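Local coordinates for beta-agarase AgaA (Microbulbifer thermotolerans, PDB 3WZ1), which cleaves beta-1,4-galactosidic linkages within agarose chains through its GH16 catalytic domain, releasing mainly neoagarotetraose, at residues L89-Y100 with L228-E239; A108-F119 with D131-R140. All blocks are in the same frame, centred on the assembly; numbering follows the deposited sequence.

Contact 1: residues L89-Y100 with L228-E239; sequences LGSITSKAPLTY and LSKPMYAIINME. With NA (sodium ion), chain C.
Ile92 and Ile236 face each other as a hydrogen-bonded antiparallel pair: Ile236 N reaches Ile92 O at 2.9 Å, and this bond and its reverse are both near straight. Their side chains lie alongside each other, CD1 of Ile92 4.1 Å from CD1 of Ile236, and both rest on Leu74 of strand 73-80. On the opposite face, Thr93 OG1 sits near Ile235 CG1 but gives its polar bond to Gly49 O, as does Ser91 OG. This buried half belongs to the beta-jelly roll of the GH16 catalytic domain, where strands 87-94 and 232-239 run side by side. The ladder breaks at Ser94. Its hydroxyl, set between backbone N and carbonyl carbon (chi1 66°), accepts from Ala234 N at 3.0 Å and donates to Ala96 O, holding the short detour of Lys95 and Ala96. Beyond it the register has shifted by two, and Leu98 and Met232 form a single bridge with a bond in each direction.

The more exposed side is formed by Lys95, Ala96, Pro97 and Pro231. Pro97 packs its CB over the face of Tyr233 as a CH-pi contact, 3.7 Å from the ring centroid and 8° off the normal, while Lys95 O meets the ring edge in plane. Pro97 CB also touches Pro231 CB at 3.8 Å. Farther out, the Tyr100 ring reaches Ser229 CA edge-on. Ser229 OG binds a sodium ion at 2.4 Å, with Glu128, Thr226 and Gly227 as further protein ligands.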
loop_
_atom_site.group_PDB
_atom_site.type_symbol
_atom_site.label_atom_id
_atom_site.label_comp_id
_atom_site.label_asym_id
_atom_site.label_seq_id
_atom_site.Cartn_x
_atom_site.Cartn_y
_atom_site.Cartn_z
ATOM N N LEU A 89 -1.347 -15.084 2.866
ATOM C CA LEU A 89 -0.632 -13.798 2.791
ATOM C C LEU A 89 -0.867 -12.934 4.017
ATOM O O LEU A 89 -1.974 -12.909 4.580
ATOM C CB LEU A 89 -1.062 -13.004 1.540
ATOM C CG LEU A 89 -0.792 -13.671 0.200
ATOM C CD1 LEU A 89 -1.385 -12.861 -0.938
ATOM C CD2 LEU A 89 0.705 -13.843 -0.002
ATOM N N GLY A 90 0.153 -12.178 4.412
ATOM C CA GLY A 90 0.001 -11.233 5.500
ATOM C C GLY A 90 -0.851 -10.034 5.133
ATOM O O GLY A 90 -0.921 -9.620 3.958
ATOM N N SER A 91 -1.469 -9.457 6.156
ATOM C CA SER A 91 -2.220 -8.221 6.012
ATOM C C SER A 91 -2.445 -7.622 7.368
ATOM O O SER A 91 -2.805 -8.345 8.295
ATOM C CB SER A 91 -3.577 -8.467 5.353
ATOM O OG SER A 91 -4.310 -7.256 5.250
ATOM N N ILE A 92 -2.241 -6.313 7.494
ATOM C CA ILE A 92 -2.648 -5.570 8.684
ATOM C C ILE A 92 -3.390 -4.315 8.233
ATOM O O ILE A 92 -3.171 -3.799 7.114
ATOM C CB ILE A 92 -1.450 -5.246 9.635
ATOM C CG1 ILE A 92 -0.619 -4.045 9.128
ATOM C CG2 ILE A 92 -0.589 -6.481 9.882
ATOM C CD1 ILE A 92 0.398 -3.592 10.154
ATOM N N THR A 93 -4.291 -3.838 9.098
ATOM C CA THR A 93 -5.135 -2.685 8.820
ATOM C C THR A 93 -5.146 -1.771 10.044
ATOM O O THR A 93 -5.150 -2.241 11.190
ATOM C CB THR A 93 -6.577 -3.147 8.467
ATOM O OG1 THR A 93 -6.560 -3.925 7.263
ATOM C CG2 THR A 93 -7.503 -1.984 8.269
ATOM N N SER A 94 -5.154 -0.462 9.811
ATOM C CA SER A 94 -5.251 0.485 10.929
ATOM C C SER A 94 -6.613 0.351 11.625
ATOM O O SER A 94 -7.633 0.085 10.998
ATOM C CB SER A 94 -5.011 1.929 10.463
ATOM O OG SER A 94 -6.010 2.416 9.587
ATOM N N LYS A 95 -6.607 0.527 12.940
ATOM C CA LYS A 95 -7.860 0.487 13.696
ATOM C C LYS A 95 -8.726 1.722 13.446
ATOM O O LYS A 95 -9.964 1.642 13.515
ATOM C CB LYS A 95 -7.572 0.322 15.189
ATOM C CG LYS A 95 -7.051 -1.058 15.513
ATOM C CD LYS A 95 -6.922 -1.308 17.004
ATOM C CE LYS A 95 -6.835 -2.797 17.324
ATOM N NZ LYS A 95 -6.676 -2.969 18.805
ATOM N N ALA A 96 -8.082 2.837 13.126
ATOM C CA ALA A 96 -8.781 4.085 12.834
ATOM C C ALA A 96 -8.400 4.569 11.440
ATOM O O ALA A 96 -7.300 4.290 10.995
ATOM C CB ALA A 96 -8.392 5.131 13.857
ATOM N N PRO A 97 -9.305 5.293 10.768
ATOM C CA PRO A 97 -9.047 5.784 9.430
ATOM C C PRO A 97 -8.471 7.191 9.416
ATOM O O PRO A 97 -8.476 7.890 10.450
ATOM C CB PRO A 97 -10.433 5.798 8.813
ATOM C CG PRO A 97 -11.315 6.194 9.960
ATOM C CD PRO A 97 -10.696 5.584 11.188
ATOM N N LEU A 98 -7.978 7.573 8.241
ATOM C CA LEU A 98 -7.463 8.904 7.972
ATOM C C LEU A 98 -8.396 9.637 7.035
ATOM O O LEU A 98 -9.190 9.018 6.307
ATOM C CB LEU A 98 -6.106 8.810 7.295
ATOM C CG LEU A 98 -5.055 8.027 8.058
ATOM C CD1 LEU A 98 -3.798 7.953 7.258
ATOM C CD2 LEU A 98 -4.791 8.632 9.419
ATOM N N THR A 99 -8.302 10.965 7.073
ATOM C CA THR A 99 -9.043 11.825 6.161
ATOM C C THR A 99 -8.124 12.875 5.569
ATOM O O THR A 99 -7.156 13.280 6.195
ATOM C CB THR A 99 -10.199 12.565 6.863
ATOM O OG1 THR A 99 -9.720 13.193 8.076
ATOM C CG2 THR A 99 -11.381 11.595 7.133
ATOM N N TYR A 100 -8.447 13.333 4.372
ATOM C CA TYR A 100 -7.727 14.448 3.766
ATOM C C TYR A 100 -7.935 15.695 4.629
ATOM O O TYR A 100 -8.936 15.791 5.334
ATOM C CB TYR A 100 -8.215 14.722 2.347
ATOM C CG TYR A 100 -9.582 15.368 2.287
ATOM C CD1 TYR A 100 -9.714 16.743 2.413
ATOM C CD2 TYR A 100 -10.736 14.615 2.102
ATOM C CE1 TYR A 100 -10.954 17.350 2.370
ATOM C CE2 TYR A 100 -11.987 15.217 2.095
ATOM C CZ TYR A 100 -12.079 16.597 2.213
ATOM O OH TYR A 100 -13.318 17.228 2.148
ATOM N N LEU A 228 -12.727 11.658 -3.731
ATOM C CA LEU A 228 -12.084 10.788 -2.737
ATOM C C LEU A 228 -12.155 11.482 -1.396
ATOM O O LEU A 228 -11.272 12.248 -1.024
ATOM C CB LEU A 228 -10.648 10.513 -3.145
ATOM C CG LEU A 228 -10.490 9.764 -4.458
ATOM C CD1 LEU A 228 -9.045 9.788 -4.912
ATOM C CD2 LEU A 228 -11.011 8.342 -4.310
ATOM N N SER A 229 -13.255 11.250 -0.699
ATOM C CA SER A 229 -13.632 12.059 0.474
ATOM C C SER A 229 -13.945 11.269 1.734
ATOM O O SER A 229 -13.960 11.843 2.818
ATOM C CB SER A 229 -14.832 12.933 0.110
ATOM O OG SER A 229 -15.971 12.130 -0.184
ATOM N N LYS A 230 -14.218 9.968 1.612
ATOM C CA LYS A 230 -14.554 9.150 2.759
ATOM C C LYS A 230 -13.309 8.863 3.585
ATOM O O LYS A 230 -12.198 8.793 3.033
ATOM C CB LYS A 230 -15.212 7.838 2.319
ATOM C CG LYS A 230 -16.556 8.067 1.642
ATOM C CD LYS A 230 -17.121 6.835 0.950
ATOM C CE LYS A 230 -18.480 7.197 0.375
ATOM N NZ LYS A 230 -19.163 6.131 -0.403
ATOM N N PRO A 231 -13.472 8.699 4.911
ATOM C CA PRO A 231 -12.303 8.274 5.682
ATOM C C PRO A 231 -11.777 6.941 5.166
ATOM O O PRO A 231 -12.572 6.086 4.755
ATOM C CB PRO A 231 -12.844 8.120 7.094
ATOM C CG PRO A 231 -14.110 8.929 7.127
ATOM C CD PRO A 231 -14.678 8.813 5.754
ATOM N N MET A 232 -10.455 6.775 5.152
ATOM C CA MET A 232 -9.880 5.535 4.636
ATOM C C MET A 232 -8.920 4.915 5.632
ATOM O O MET A 232 -8.125 5.610 6.274
ATOM C CB MET A 232 -9.129 5.768 3.326
ATOM C CG MET A 232 -10.003 6.286 2.201
ATOM S SD MET A 232 -9.054 6.395 0.676
ATOM C CE MET A 232 -10.161 7.416 -0.302
ATOM N N TYR A 233 -8.980 3.589 5.725
ATOM C CA TYR A 233 -8.111 2.827 6.604
ATOM C C TYR A 233 -6.811 2.502 5.879
ATOM O O TYR A 233 -6.824 2.205 4.675
ATOM C CB TYR A 233 -8.801 1.530 7.062
ATOM C CG TYR A 233 -10.014 1.839 7.905
ATOM C CD1 TYR A 233 -11.242 2.111 7.317
ATOM C CD2 TYR A 233 -9.901 1.919 9.285
ATOM C CE1 TYR A 233 -12.327 2.470 8.090
ATOM C CE2 TYR A 233 -10.991 2.275 10.065
ATOM C CZ TYR A 233 -12.182 2.542 9.449
ATOM O OH TYR A 233 -13.279 2.909 10.217
ATOM N N ALA A 234 -5.701 2.561 6.607
ATOM C CA ALA A 234 -4.412 2.137 6.076
ATOM C C ALA A 234 -4.314 0.625 6.074
ATOM O O ALA A 234 -4.616 -0.009 7.092
ATOM C CB ALA A 234 -3.302 2.738 6.916
ATOM N N ILE A 235 -3.849 0.054 4.962
ATOM C CA ILE A 235 -3.716 -1.384 4.822
ATOM C C ILE A 235 -2.340 -1.682 4.256
ATOM O O ILE A 235 -1.890 -1.059 3.287
ATOM C CB ILE A 235 -4.810 -1.961 3.888
ATOM C CG1 ILE A 235 -6.210 -1.500 4.347
ATOM C CG2 ILE A 235 -4.716 -3.469 3.814
ATOM C CD1 ILE A 235 -7.306 -1.798 3.340
ATOM N N ILE A 236 -1.683 -2.651 4.874
ATOM C CA ILE A 236 -0.385 -3.131 4.396
ATOM C C ILE A 236 -0.577 -4.611 4.159
ATOM O O ILE A 236 -0.902 -5.347 5.086
ATOM C CB ILE A 236 0.738 -2.889 5.405
ATOM C CG1 ILE A 236 0.830 -1.399 5.790
ATOM C CG2 ILE A 236 2.061 -3.379 4.801
ATOM C CD1 ILE A 236 1.556 -1.162 7.100
ATOM N N ASN A 237 -0.405 -5.069 2.928
ATOM C CA ASN A 237 -0.618 -6.470 2.650
ATOM C C ASN A 237 0.210 -6.942 1.482
ATOM O O ASN A 237 0.925 -6.143 0.862
ATOM C CB ASN A 237 -2.119 -6.770 2.449
ATOM C CG ASN A 237 -2.654 -6.334 1.100
ATOM O OD1 ASN A 237 -1.904 -6.190 0.132
ATOM N ND2 ASN A 237 -3.960 -6.146 1.013
ATOM N N MET A 238 0.123 -8.240 1.188
ATOM C CA MET A 238 0.317 -8.706 -0.176
ATOM C C MET A 238 -1.005 -9.231 -0.689
ATOM O O MET A 238 -1.884 -9.608 0.084
ATOM C CB MET A 238 1.370 -9.794 -0.316
ATOM C CG MET A 238 2.802 -9.277 -0.340
ATOM S SD MET A 238 4.024 -10.504 -0.805
ATOM C CE MET A 238 4.259 -11.380 0.709
ATOM N N GLU A 239 -1.126 -9.246 -2.009
ATOM C CA GLU A 239 -2.299 -9.794 -2.698
ATOM C C GLU A 239 -1.885 -10.634 -3.888
ATOM O O GLU A 239 -1.018 -10.242 -4.683
ATOM C CB GLU A 239 -3.215 -8.683 -3.190
ATOM C CG GLU A 239 -3.921 -7.937 -2.066
ATOM C CD GLU A 239 -4.747 -6.752 -2.534
ATOM O OE1 GLU A 239 -4.925 -6.578 -3.773
ATOM O OE2 GLU A 239 -5.213 -5.978 -1.650
HETATM NA NA NA C . -16.610 10.547 -1.818
HETATM O O HOH W 1 -18.546 10.579 -0.067
#

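Contact 2: residues A108-F119 with D131-R140; sequences AKLSNMVLASDF and DVIEAYGSDR
Phe119 O receives two backbone N-H groups, from Val132 at 3.0 Å and from Ile133 at 2.9 Å, the signature of a classic beta bulge in the hairpin of strands 116-123 and 128-135. The bulge brings Val132 CB against Phe119 CD2, the two side chains alongside each other. Ile133 projects to the same face as Phe119 and can be followed outward. Its CB packs on Phe119 CB; CG2, anti to the backbone N, meets Ser117 O and Leu110 CD2; CG1 continues past Phe119 CB; and CD1 ends 3.8 Å from Ala108 CB. Next to it Leu110 CD1 presses tightly on Ala135 CB, 3.5 Å away.

Past the hairpin the contact becomes polar. Water 2 accepts from Gly137 N and lies within hydrogen-bonding distance of Ser111 O, Leu115 O and Ser117 OG, bridging the two turns. Asn112 and Asp139 bond twice: Asn112 OD1 takes Asp139 N in its carbonyl plane, and Asn112 ND2 sends a nearly straight bond (171°) to Asp139 OD2, 3.0 Å off. This second bond lies in the amide plane of Asn112 and meets OD2 from above the carboxylate plane, the two planes being 82° apart. Val114 CG1 lies over the face of the Arg140 guanidinium, whose NE is salt-bridged to Glu255.

On the other face of the hairpin, Asp118 and Glu134 run side by side as like-charged neighbours, Asp118 OD1 3.9 Å from Glu134 OE2. Hydrogen bonds with His151 at OE1 and Gln241 at OE2 probably limit rotation of the Glu134 carboxylate, as suits a predicted proton donor that must present itself to a glycosidic oxygen.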
loop_
_atom_site.group_PDB
_atom_site.type_symbol
_atom_site.label_atom_id
_atom_site.label_comp_id
_atom_site.label_asym_id
_atom_site.label_seq_id
_atom_site.Cartn_x
_atom_site.Cartn_y
_atom_site.Cartn_z
ATOM N N ALA A 108 9.685 0.884 2.207
ATOM C CA ALA A 108 9.422 -0.561 2.061
ATOM C C ALA A 108 10.238 -1.202 0.970
ATOM O O ALA A 108 10.716 -0.518 0.067
ATOM C CB ALA A 108 7.943 -0.810 1.805
ATOM N N LYS A 109 10.406 -2.524 1.095
ATOM C CA LYS A 109 11.122 -3.348 0.111
ATOM C C LYS A 109 10.151 -4.401 -0.375
ATOM O O LYS A 109 9.774 -5.290 0.384
ATOM C CB LYS A 109 12.352 -3.994 0.749
ATOM C CG LYS A 109 13.250 -4.727 -0.245
ATOM C CD LYS A 109 14.498 -5.223 0.447
ATOM C CE LYS A 109 15.391 -6.015 -0.496
ATOM N NZ LYS A 109 16.386 -6.773 0.312
ATOM N N LEU A 110 9.750 -4.293 -1.632
ATOM C CA LEU A 110 8.807 -5.243 -2.236
ATOM C C LEU A 110 9.303 -6.676 -2.102
ATOM O O LEU A 110 10.508 -6.932 -2.156
ATOM C CB LEU A 110 8.632 -4.992 -3.727
ATOM C CG LEU A 110 8.422 -3.561 -4.215
ATOM C CD1 LEU A 110 8.191 -3.546 -5.719
ATOM C CD2 LEU A 110 7.294 -2.866 -3.461
ATOM N N SER A 111 8.380 -7.617 -1.986
ATOM C CA SER A 111 8.755 -9.003 -2.119
ATOM C C SER A 111 9.166 -9.306 -3.561
ATOM O O SER A 111 8.681 -8.683 -4.509
ATOM C CB SER A 111 7.599 -9.914 -1.724
ATOM O OG SER A 111 6.526 -9.784 -2.649
ATOM N N ASN A 112 10.045 -10.306 -3.714
ATOM C CA ASN A 112 10.497 -10.726 -5.023
ATOM C C ASN A 112 9.569 -11.819 -5.521
ATOM O O ASN A 112 9.935 -12.985 -5.635
ATOM C CB ASN A 112 11.940 -11.195 -4.913
ATOM C CG ASN A 112 12.556 -11.549 -6.243
ATOM O OD1 ASN A 112 11.940 -11.475 -7.300
ATOM N ND2 ASN A 112 13.837 -11.947 -6.172
ATOM N N MET A 113 8.349 -11.390 -5.820
ATOM C CA MET A 113 7.253 -12.269 -6.158
ATOM C C MET A 113 6.347 -11.609 -7.179
ATOM O O MET A 113 6.358 -10.382 -7.352
ATOM C CB MET A 113 6.419 -12.566 -4.910
ATOM C CG MET A 113 7.146 -13.187 -3.740
ATOM S SD MET A 113 7.568 -14.930 -4.007
ATOM C CE MET A 113 6.107 -15.739 -3.335
ATOM N N VAL A 114 5.520 -12.417 -7.840
ATOM C CA VAL A 114 4.516 -11.887 -8.759
ATOM C C VAL A 114 3.304 -11.299 -8.037
ATOM O O VAL A 114 2.435 -10.663 -8.639
ATOM C CB VAL A 114 4.057 -12.920 -9.796
ATOM C CG1 VAL A 114 5.234 -13.325 -10.671
ATOM C CG2 VAL A 114 3.396 -14.148 -9.150
ATOM N N LEU A 115 3.226 -11.570 -6.739
ATOM C CA LEU A 115 2.220 -10.966 -5.873
ATOM C C LEU A 115 2.361 -9.464 -5.827
ATOM O O LEU A 115 3.465 -8.934 -5.918
ATOM C CB LEU A 115 2.403 -11.496 -4.456
ATOM C CG LEU A 115 2.276 -13.006 -4.279
ATOM C CD1 LEU A 115 2.836 -13.431 -2.941
ATOM C CD2 LEU A 115 0.815 -13.401 -4.404
ATOM N N ALA A 116 1.240 -8.783 -5.600
ATOM C CA ALA A 116 1.281 -7.361 -5.262
ATOM C C ALA A 116 1.805 -7.164 -3.845
ATOM O O ALA A 116 1.332 -7.834 -2.924
ATOM C CB ALA A 116 -0.117 -6.760 -5.373
ATOM N N SER A 117 2.786 -6.267 -3.679
ATOM C CA SER A 117 3.205 -5.722 -2.387
ATOM C C SER A 117 2.516 -4.371 -2.270
ATOM O O SER A 117 2.691 -3.502 -3.142
ATOM C CB SER A 117 4.732 -5.561 -2.289
ATOM O OG SER A 117 5.411 -6.808 -2.389
ATOM N N ASP A 118 1.700 -4.197 -1.225
ATOM C CA ASP A 118 0.767 -3.063 -1.145
ATOM C C ASP A 118 0.876 -2.231 0.131
ATOM O O ASP A 118 1.048 -2.765 1.232
ATOM C CB ASP A 118 -0.687 -3.533 -1.250
ATOM C CG ASP A 118 -0.966 -4.354 -2.493
ATOM O OD1 ASP A 118 -0.476 -3.964 -3.578
ATOM O OD2 ASP A 118 -1.727 -5.373 -2.395
ATOM N N PHE A 119 0.715 -0.919 -0.044
ATOM C CA PHE A 119 0.469 0.048 1.038
ATOM C C PHE A 119 -0.620 0.926 0.479
ATOM O O PHE A 119 -0.411 1.648 -0.506
ATOM C CB PHE A 119 1.723 0.845 1.377
ATOM C CG PHE A 119 1.492 2.006 2.321
ATOM C CD1 PHE A 119 0.911 1.828 3.571
ATOM C CD2 PHE A 119 1.904 3.286 1.943
ATOM C CE1 PHE A 119 0.754 2.925 4.441
ATOM C CE2 PHE A 119 1.738 4.368 2.799
ATOM C CZ PHE A 119 1.184 4.184 4.042
ATOM N N ASP A 131 -4.099 3.931 -3.743
ATOM C CA ASP A 131 -2.957 3.000 -3.743
ATOM C C ASP A 131 -1.623 3.726 -3.769
ATOM O O ASP A 131 -1.252 4.317 -4.814
ATOM C CB ASP A 131 -3.043 2.103 -4.954
ATOM C CG ASP A 131 -4.366 1.438 -5.054
ATOM O OD1 ASP A 131 -4.684 0.695 -4.082
ATOM O OD2 ASP A 131 -5.089 1.685 -6.035
ATOM N N VAL A 132 -0.879 3.622 -2.672
ATOM C CA VAL A 132 0.392 4.336 -2.527
ATOM C C VAL A 132 1.522 3.440 -3.037
ATOM O O VAL A 132 2.143 3.751 -4.054
ATOM C CB VAL A 132 0.618 4.825 -1.076
ATOM C CG1 VAL A 132 1.950 5.546 -0.941
ATOM C CG2 VAL A 132 -0.521 5.741 -0.637
ATOM N N ILE A 133 1.779 2.313 -2.356
ATOM C CA ILE A 133 2.601 1.236 -2.939
ATOM C C ILE A 133 1.671 0.151 -3.467
ATOM O O ILE A 133 0.840 -0.410 -2.725
ATOM C CB ILE A 133 3.640 0.624 -1.965
ATOM C CG1 ILE A 133 4.612 1.683 -1.459
ATOM C CG2 ILE A 133 4.378 -0.542 -2.634
ATOM C CD1 ILE A 133 5.636 1.172 -0.479
ATOM N N GLU A 134 1.780 -0.121 -4.761
ATOM C CA GLU A 134 1.209 -1.318 -5.376
ATOM C C GLU A 134 2.175 -1.699 -6.478
ATOM O O GLU A 134 2.295 -0.984 -7.475
ATOM C CB GLU A 134 -0.191 -1.086 -5.934
ATOM C CG GLU A 134 -0.770 -2.319 -6.608
ATOM C CD GLU A 134 -2.225 -2.164 -6.967
ATOM O OE1 GLU A 134 -2.562 -1.379 -7.891
ATOM O OE2 GLU A 134 -3.071 -2.795 -6.285
ATOM N N ALA A 135 2.890 -2.792 -6.281
ATOM C CA ALA A 135 3.955 -3.121 -7.193
ATOM C C ALA A 135 4.293 -4.588 -7.095
ATOM O O ALA A 135 3.989 -5.244 -6.079
ATOM C CB ALA A 135 5.172 -2.280 -6.874
ATOM N N TYR A 136 4.930 -5.100 -8.148
ATOM C CA TYR A 136 5.140 -6.538 -8.314
ATOM C C TYR A 136 6.641 -6.728 -8.494
ATOM O O TYR A 136 7.199 -6.304 -9.528
ATOM C CB TYR A 136 4.304 -7.063 -9.502
ATOM C CG TYR A 136 2.888 -6.519 -9.451
ATOM C CD1 TYR A 136 2.611 -5.244 -9.938
ATOM C CD2 TYR A 136 1.823 -7.247 -8.866
ATOM C CE1 TYR A 136 1.354 -4.691 -9.840
ATOM C CE2 TYR A 136 0.552 -6.705 -8.792
ATOM C CZ TYR A 136 0.320 -5.417 -9.262
ATOM O OH TYR A 136 -0.925 -4.827 -9.197
ATOM N N GLY A 137 7.308 -7.276 -7.484
ATOM C CA GLY A 137 8.778 -7.302 -7.441
ATOM C C GLY A 137 9.491 -8.384 -8.235
ATOM O O GLY A 137 10.710 -8.324 -8.366
ATOM N N SER A 138 8.736 -9.341 -8.780
ATOM C CA SER A 138 9.290 -10.575 -9.356
ATOM C C SER A 138 10.464 -10.377 -10.303
ATOM O O SER A 138 10.365 -9.602 -11.250
ATOM C CB SER A 138 8.223 -11.309 -10.142
ATOM O OG SER A 138 8.770 -12.531 -10.595
ATOM N N ASP A 139 11.515 -11.160 -10.071
ATOM C CA ASP A 139 12.670 -11.236 -10.973
ATOM C C ASP A 139 12.505 -12.351 -12.022
ATOM O O ASP A 139 13.486 -12.707 -12.693
ATOM C CB ASP A 139 13.974 -11.397 -10.170
ATOM C CG ASP A 139 14.090 -12.745 -9.420
ATOM O OD1 ASP A 139 13.192 -13.601 -9.548
ATOM O OD2 ASP A 139 15.094 -12.914 -8.673
ATOM N N ARG A 140 11.294 -12.898 -12.190
ATOM C CA ARG A 140 11.079 -13.933 -13.220
ATOM C C ARG A 140 11.491 -13.418 -14.584
ATOM O O ARG A 140 11.200 -12.275 -14.938
ATOM C CB ARG A 140 9.613 -14.313 -13.350
ATOM C CG ARG A 140 9.100 -15.272 -12.297
ATOM C CD ARG A 140 7.678 -15.639 -12.649
ATOM N NE ARG A 140 7.000 -16.400 -11.599
ATOM C CZ ARG A 140 5.756 -16.836 -11.698
ATOM N NH1 ARG A 140 5.023 -16.630 -12.783
ATOM N NH2 ARG A 140 5.236 -17.507 -10.677
HETATM O O HOH W 2 5.887 -7.893 -4.959
HETATM O O HOH W 3 8.850 -14.339 -8.600
#

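Both contacts are mostly buried and meet through strand 232-239, which pairs with strand 87-94 in contact 1 and with strand 116-123 of contact 2; Glu239 O lies 2.8 Å from Ala116 N and Asn237 O 3.0 Å from Asp118 N, both probable hydrogen bonds. Along the chain, 108-119 and 131-140 are nested inside the loop closed by 89-100 and 228-239. Contact 1 joins strands distant in sequence and runs from an apolar core to a partly exposed, proline-rich edge beside a sodium site. Contact 2 joins a local hairpin to the loop before it, with a largely apolar face, the predicted catalytic acid on the other, and water-bridged turns.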